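Local coordinates for metal transporter CNNM3 (Homo sapiens, PDB 6DFD), which probably takes part in magnesium efflux as an integral membrane protein, using its cyclic nucleotide-binding homology domain to dimerise, at residues Y41-S46 against D188-K193; L51-F56 against L113-R118. The protein carries 6 engineered substitutions. One frame throughout, in Å; residues are numbered along the deposited sequence.

Interaction 1 of 2, residues Y41-S46 against D188-K193; sequences YKVTIS and DLQLIK
I45 and Q190 mark the closest backbone approach between the irregular chain 41-46, which leads into helix 47-60, and the strand residues of 188-193, their CA atoms lying 9.3 Å apart; at that spacing the main chains do not pair, and side chains alone bridge the gap. I45 and Q190 reach toward one another from opposite directions. The touching branch of I45 is its longer one: CG1 lies beside the backbone N (chi1 -55°), and CD1 at its end comes to 3.5 Å from Q190 NE2. The same methyl also meets the aliphatic part of the glutamine, at 3.9 Å from Q190 CG. Q190 has CG anti to its own N (chi1 -168°) and then bends at chi2 (66°), which turns the amide aside and leaves NE2 next to the isoleucine's end. The other end of that amide faces V43, whose CG1 stands 4.2 Å from Q190 OE1, a looser approach at the margin. Beyond the two segments, Q190 packs on E86 of strand 84-87, and I45 touches N84 of that strand and L50 of helix 47-60. S46 ends the segment as the N-cap of this helix. Methyl groups laid against an amide give a small, partly solvent-exposed van der Waals contact, resting the lead-in to helix 47-60 on strand 189-195, an inner strand of its sheet, without polar bonding between the two segments.

Interaction 2 of 2, residues L51-F56 against L113-R118; sequences LATQRF and LILQGR
Helix 47-60 packs here against the four-stranded sheet of the cyclic nucleotide-binding homology domain, where the chain leaving strand 110-114 turns a corner in a classic beta bulge: L115 and Q116 both face Q190 of the neighbouring strand. T53 and L115 are the nearest pair by CA atoms, 8.1 Å apart, and their side chains cross at about a right angle. L115 CD1 comes to 3.4 Å from T53 OG1 and lies 4.2 Å from T53 CG2, so one methyl meets both branches of the threonine. With OG1 set beside the backbone N (chi1 -59°), the hydroxyl is also placed to hydrogen-bond L49 O, one turn back in the helix. One turn further on, F56 slants across L113: L113 CD1 lies 3.8 Å from F56 CE2 and 3.9 Å from F56 CD2. L113 CD2 in turn is 4.2 Å from T53 CG2. Beyond the two segments, F135 meets the F56 ring edge-to-face and touches T53 and L113. The buried contact is thus largely apolar; its one hydroxyl is satisfied within its own helix, leaving methyl and ring packing to join helix and sheet.

Overall arrangement
At the N-terminal end of the modelled chain, residues 41-46 run in the loop ahead of helix 47-60, and the helix supplies 51-56 directly afterwards. Interaction 2 closes the shorter loop, back to 113-118 at the end of strand 110-114; interaction 1 closes the longer one, to 188-193, with interaction 2 nested inside it. Their centres lie about 11 Å apart and they meet through the sheet, since strands 110-114 and 189-195 are antiparallel neighbours: I192 N lies 2.9 Å from L113 O, a probable hydrogen bond, and I192 CG1 packs on L115 CD2. Residues 41-46 and helix 47-60 are thereby tied to adjacent strands of one sheet in the homology domain.

Interaction 1 of 2, residues Y41-S46 against D188-K193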
# COMPACT_ATOMS: atom_id res chain seq x y z
N TYR A 41 26.10 -14.57 -11.46
CA TYR A 41 25.00 -15.24 -10.78
C TYR A 41 23.67 -14.57 -11.09
O TYR A 41 23.48 -13.38 -10.82
CB TYR A 41 25.23 -15.24 -9.26
CG TYR A 41 24.04 -15.71 -8.46
CD1 TYR A 41 23.90 -17.04 -8.09
CD2 TYR A 41 23.04 -14.83 -8.07
CE1 TYR A 41 22.81 -17.48 -7.36
CE2 TYR A 41 21.94 -15.25 -7.34
CZ TYR A 41 21.84 -16.58 -6.99
OH TYR A 41 20.75 -17.02 -6.26
N LYS A 42 22.75 -15.34 -11.67
CA LYS A 42 21.38 -14.88 -11.89
C LYS A 42 20.48 -16.10 -11.87
O LYS A 42 20.60 -16.97 -12.74
CB LYS A 42 21.25 -14.11 -13.21
CG LYS A 42 19.86 -13.50 -13.41
CD LYS A 42 19.92 -12.23 -14.25
CE LYS A 42 18.57 -11.53 -14.29
NZ LYS A 42 18.70 -10.08 -13.98
N VAL A 43 19.58 -16.15 -10.89
CA VAL A 43 18.81 -17.36 -10.63
C VAL A 43 17.72 -17.50 -11.68
O VAL A 43 17.07 -16.52 -12.06
CB VAL A 43 18.22 -17.33 -9.21
CG1 VAL A 43 17.17 -16.21 -9.07
CG2 VAL A 43 17.63 -18.69 -8.85
N THR A 44 17.51 -18.73 -12.16
CA THR A 44 16.41 -19.03 -13.05
C THR A 44 15.12 -19.08 -12.25
O THR A 44 14.99 -19.88 -11.32
CB THR A 44 16.65 -20.36 -13.77
OG1 THR A 44 18.00 -20.40 -14.26
CG2 THR A 44 15.69 -20.51 -14.94
N ILE A 45 14.17 -18.21 -12.60
CA ILE A 45 12.85 -18.22 -11.98
C ILE A 45 12.06 -19.42 -12.47
O ILE A 45 12.11 -19.77 -13.65
CB ILE A 45 12.11 -16.91 -12.29
CG1 ILE A 45 12.95 -15.70 -11.86
CG2 ILE A 45 10.74 -16.89 -11.60
CD1 ILE A 45 13.43 -15.73 -10.41
N SER A 46 11.31 -20.03 -11.57
CA SER A 46 10.50 -21.19 -11.93
C SER A 46 9.58 -20.85 -13.11
O SER A 46 8.91 -19.81 -13.08
CB SER A 46 9.67 -21.63 -10.72
OG SER A 46 8.48 -22.25 -11.10
N ASP A 188 15.19 -9.08 1.27
CA ASP A 188 15.56 -9.41 -0.10
C ASP A 188 14.29 -9.44 -0.95
O ASP A 188 13.26 -9.94 -0.51
CB ASP A 188 16.24 -10.77 -0.20
CG ASP A 188 17.61 -10.79 0.44
OD1 ASP A 188 18.23 -9.72 0.65
OD2 ASP A 188 18.08 -11.92 0.69
N LEU A 189 14.37 -8.89 -2.16
CA LEU A 189 13.24 -8.89 -3.07
C LEU A 189 13.58 -9.66 -4.34
O LEU A 189 14.69 -9.53 -4.86
CB LEU A 189 12.80 -7.48 -3.48
CG LEU A 189 12.49 -6.46 -2.38
CD1 LEU A 189 12.06 -5.15 -3.02
CD2 LEU A 189 11.43 -6.98 -1.44
N GLN A 190 12.61 -10.42 -4.84
CA GLN A 190 12.64 -10.92 -6.20
C GLN A 190 11.51 -10.24 -6.96
O GLN A 190 10.35 -10.30 -6.52
CB GLN A 190 12.50 -12.44 -6.26
CG GLN A 190 12.82 -13.04 -7.63
CD GLN A 190 14.28 -12.87 -8.02
OE1 GLN A 190 15.18 -12.99 -7.19
NE2 GLN A 190 14.51 -12.58 -9.30
N LEU A 191 11.85 -9.63 -8.09
CA LEU A 191 11.03 -8.63 -8.76
C LEU A 191 10.87 -8.92 -10.24
O LEU A 191 11.80 -9.42 -10.90
CB LEU A 191 11.65 -7.22 -8.65
CG LEU A 191 11.92 -6.63 -7.27
CD1 LEU A 191 12.51 -5.26 -7.43
CD2 LEU A 191 10.65 -6.58 -6.44
N ILE A 192 9.70 -8.55 -10.76
CA ILE A 192 9.48 -8.31 -12.18
C ILE A 192 9.57 -6.80 -12.40
O ILE A 192 8.86 -6.04 -11.74
CB ILE A 192 8.10 -8.85 -12.62
CG1 ILE A 192 8.07 -10.37 -12.52
CG2 ILE A 192 7.74 -8.38 -14.03
CD1 ILE A 192 9.11 -11.09 -13.41
N LYS A 193 10.45 -6.37 -13.31
CA LYS A 193 10.62 -4.96 -13.63
C LYS A 193 10.44 -4.76 -15.13
O LYS A 193 11.21 -5.30 -15.93
CB LYS A 193 12.01 -4.47 -13.23
CG LYS A 193 12.22 -2.98 -13.44
CD LYS A 193 13.69 -2.60 -13.29
CE LYS A 193 13.88 -1.13 -12.94
NZ LYS A 193 15.31 -0.77 -12.71

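Interaction 2 of 2, residues L51-F56 against L113-R118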
# COMPACT_ATOMS: atom_id res chain seq x y z
N LEU A 51 4.56 -18.21 -15.38
CA LEU A 51 3.23 -18.39 -15.96
C LEU A 51 2.14 -17.84 -15.05
O LEU A 51 1.21 -17.17 -15.51
CB LEU A 51 2.98 -19.87 -16.25
CG LEU A 51 1.65 -20.25 -16.89
CD1 LEU A 51 1.44 -19.52 -18.22
CD2 LEU A 51 1.59 -21.77 -17.08
N ALA A 52 2.23 -18.13 -13.75
CA ALA A 52 1.27 -17.57 -12.80
C ALA A 52 1.32 -16.05 -12.82
O ALA A 52 0.29 -15.38 -12.70
CB ALA A 52 1.56 -18.08 -11.39
N THR A 53 2.52 -15.50 -12.95
CA THR A 53 2.68 -14.05 -12.99
C THR A 53 2.01 -13.48 -14.24
O THR A 53 1.32 -12.45 -14.17
CB THR A 53 4.16 -13.69 -12.96
OG1 THR A 53 4.77 -14.21 -11.76
CG2 THR A 53 4.35 -12.18 -13.00
N GLN A 54 2.19 -14.14 -15.38
CA GLN A 54 1.55 -13.68 -16.61
C GLN A 54 0.04 -13.73 -16.49
O GLN A 54 -0.64 -12.74 -16.78
CB GLN A 54 2.02 -14.52 -17.80
CG GLN A 54 1.34 -14.16 -19.11
CD GLN A 54 0.15 -15.03 -19.36
OE1 GLN A 54 0.29 -16.24 -19.51
NE2 GLN A 54 -1.03 -14.43 -19.38
N ARG A 55 -0.52 -14.87 -16.04
CA ARG A 55 -1.97 -14.95 -15.89
C ARG A 55 -2.48 -13.86 -14.96
O ARG A 55 -3.52 -13.24 -15.20
CB ARG A 55 -2.40 -16.31 -15.34
CG ARG A 55 -1.92 -17.53 -16.09
CD ARG A 55 -2.34 -17.51 -17.52
NE ARG A 55 -2.24 -18.84 -18.11
CZ ARG A 55 -2.16 -19.06 -19.42
NH1 ARG A 55 -2.15 -18.04 -20.26
NH2 ARG A 55 -2.08 -20.30 -19.88
N PHE A 56 -1.78 -13.65 -13.85
CA PHE A 56 -2.19 -12.64 -12.89
C PHE A 56 -2.24 -11.27 -13.53
O PHE A 56 -3.24 -10.56 -13.42
CB PHE A 56 -1.21 -12.63 -11.71
CG PHE A 56 -1.50 -11.57 -10.69
CD1 PHE A 56 -2.49 -11.73 -9.75
CD2 PHE A 56 -0.76 -10.40 -10.66
CE1 PHE A 56 -2.75 -10.75 -8.80
CE2 PHE A 56 -1.01 -9.42 -9.71
CZ PHE A 56 -2.00 -9.60 -8.78
N LEU A 113 6.47 -5.60 -10.14
CA LEU A 113 5.64 -6.54 -9.40
C LEU A 113 6.57 -7.34 -8.50
O LEU A 113 7.62 -7.80 -8.95
CB LEU A 113 4.85 -7.48 -10.32
CG LEU A 113 4.03 -8.54 -9.57
CD1 LEU A 113 2.73 -8.79 -10.22
CD2 LEU A 113 4.79 -9.85 -9.48
N ILE A 114 6.19 -7.48 -7.24
CA ILE A 114 7.02 -8.19 -6.27
C ILE A 114 6.71 -9.68 -6.37
O ILE A 114 5.59 -10.10 -6.07
CB ILE A 114 6.78 -7.67 -4.84
CG1 ILE A 114 7.15 -6.19 -4.75
CG2 ILE A 114 7.61 -8.49 -3.81
CD1 ILE A 114 6.81 -5.57 -3.40
N LEU A 115 7.69 -10.48 -6.77
CA LEU A 115 7.48 -11.92 -6.77
C LEU A 115 7.65 -12.49 -5.38
O LEU A 115 6.91 -13.40 -4.97
CB LEU A 115 8.46 -12.60 -7.72
CG LEU A 115 8.06 -13.07 -9.12
CD1 LEU A 115 6.78 -12.46 -9.64
CD2 LEU A 115 9.21 -12.83 -10.06
N GLN A 116 8.61 -11.96 -4.63
CA GLN A 116 8.88 -12.44 -3.29
C GLN A 116 9.50 -11.30 -2.50
O GLN A 116 10.35 -10.58 -3.01
CB GLN A 116 9.82 -13.65 -3.32
CG GLN A 116 10.08 -14.27 -1.96
CD GLN A 116 11.07 -15.42 -2.02
OE1 GLN A 116 11.21 -16.08 -3.05
NE2 GLN A 116 11.76 -15.66 -0.91
N GLY A 117 9.05 -11.11 -1.26
CA GLY A 117 9.66 -10.15 -0.37
C GLY A 117 8.66 -9.14 0.14
O GLY A 117 7.46 -9.20 -0.14
N ARG A 118 9.19 -8.17 0.89
CA ARG A 118 8.37 -7.23 1.65
C ARG A 118 8.88 -5.81 1.44
O ARG A 118 10.09 -5.56 1.45
CB ARG A 118 8.40 -7.56 3.15
CG ARG A 118 8.20 -9.02 3.46
CD ARG A 118 6.76 -9.44 3.20
NE ARG A 118 5.85 -8.83 4.16
CZ ARG A 118 4.56 -9.13 4.26
NH1 ARG A 118 4.01 -10.03 3.45
NH2 ARG A 118 3.82 -8.53 5.19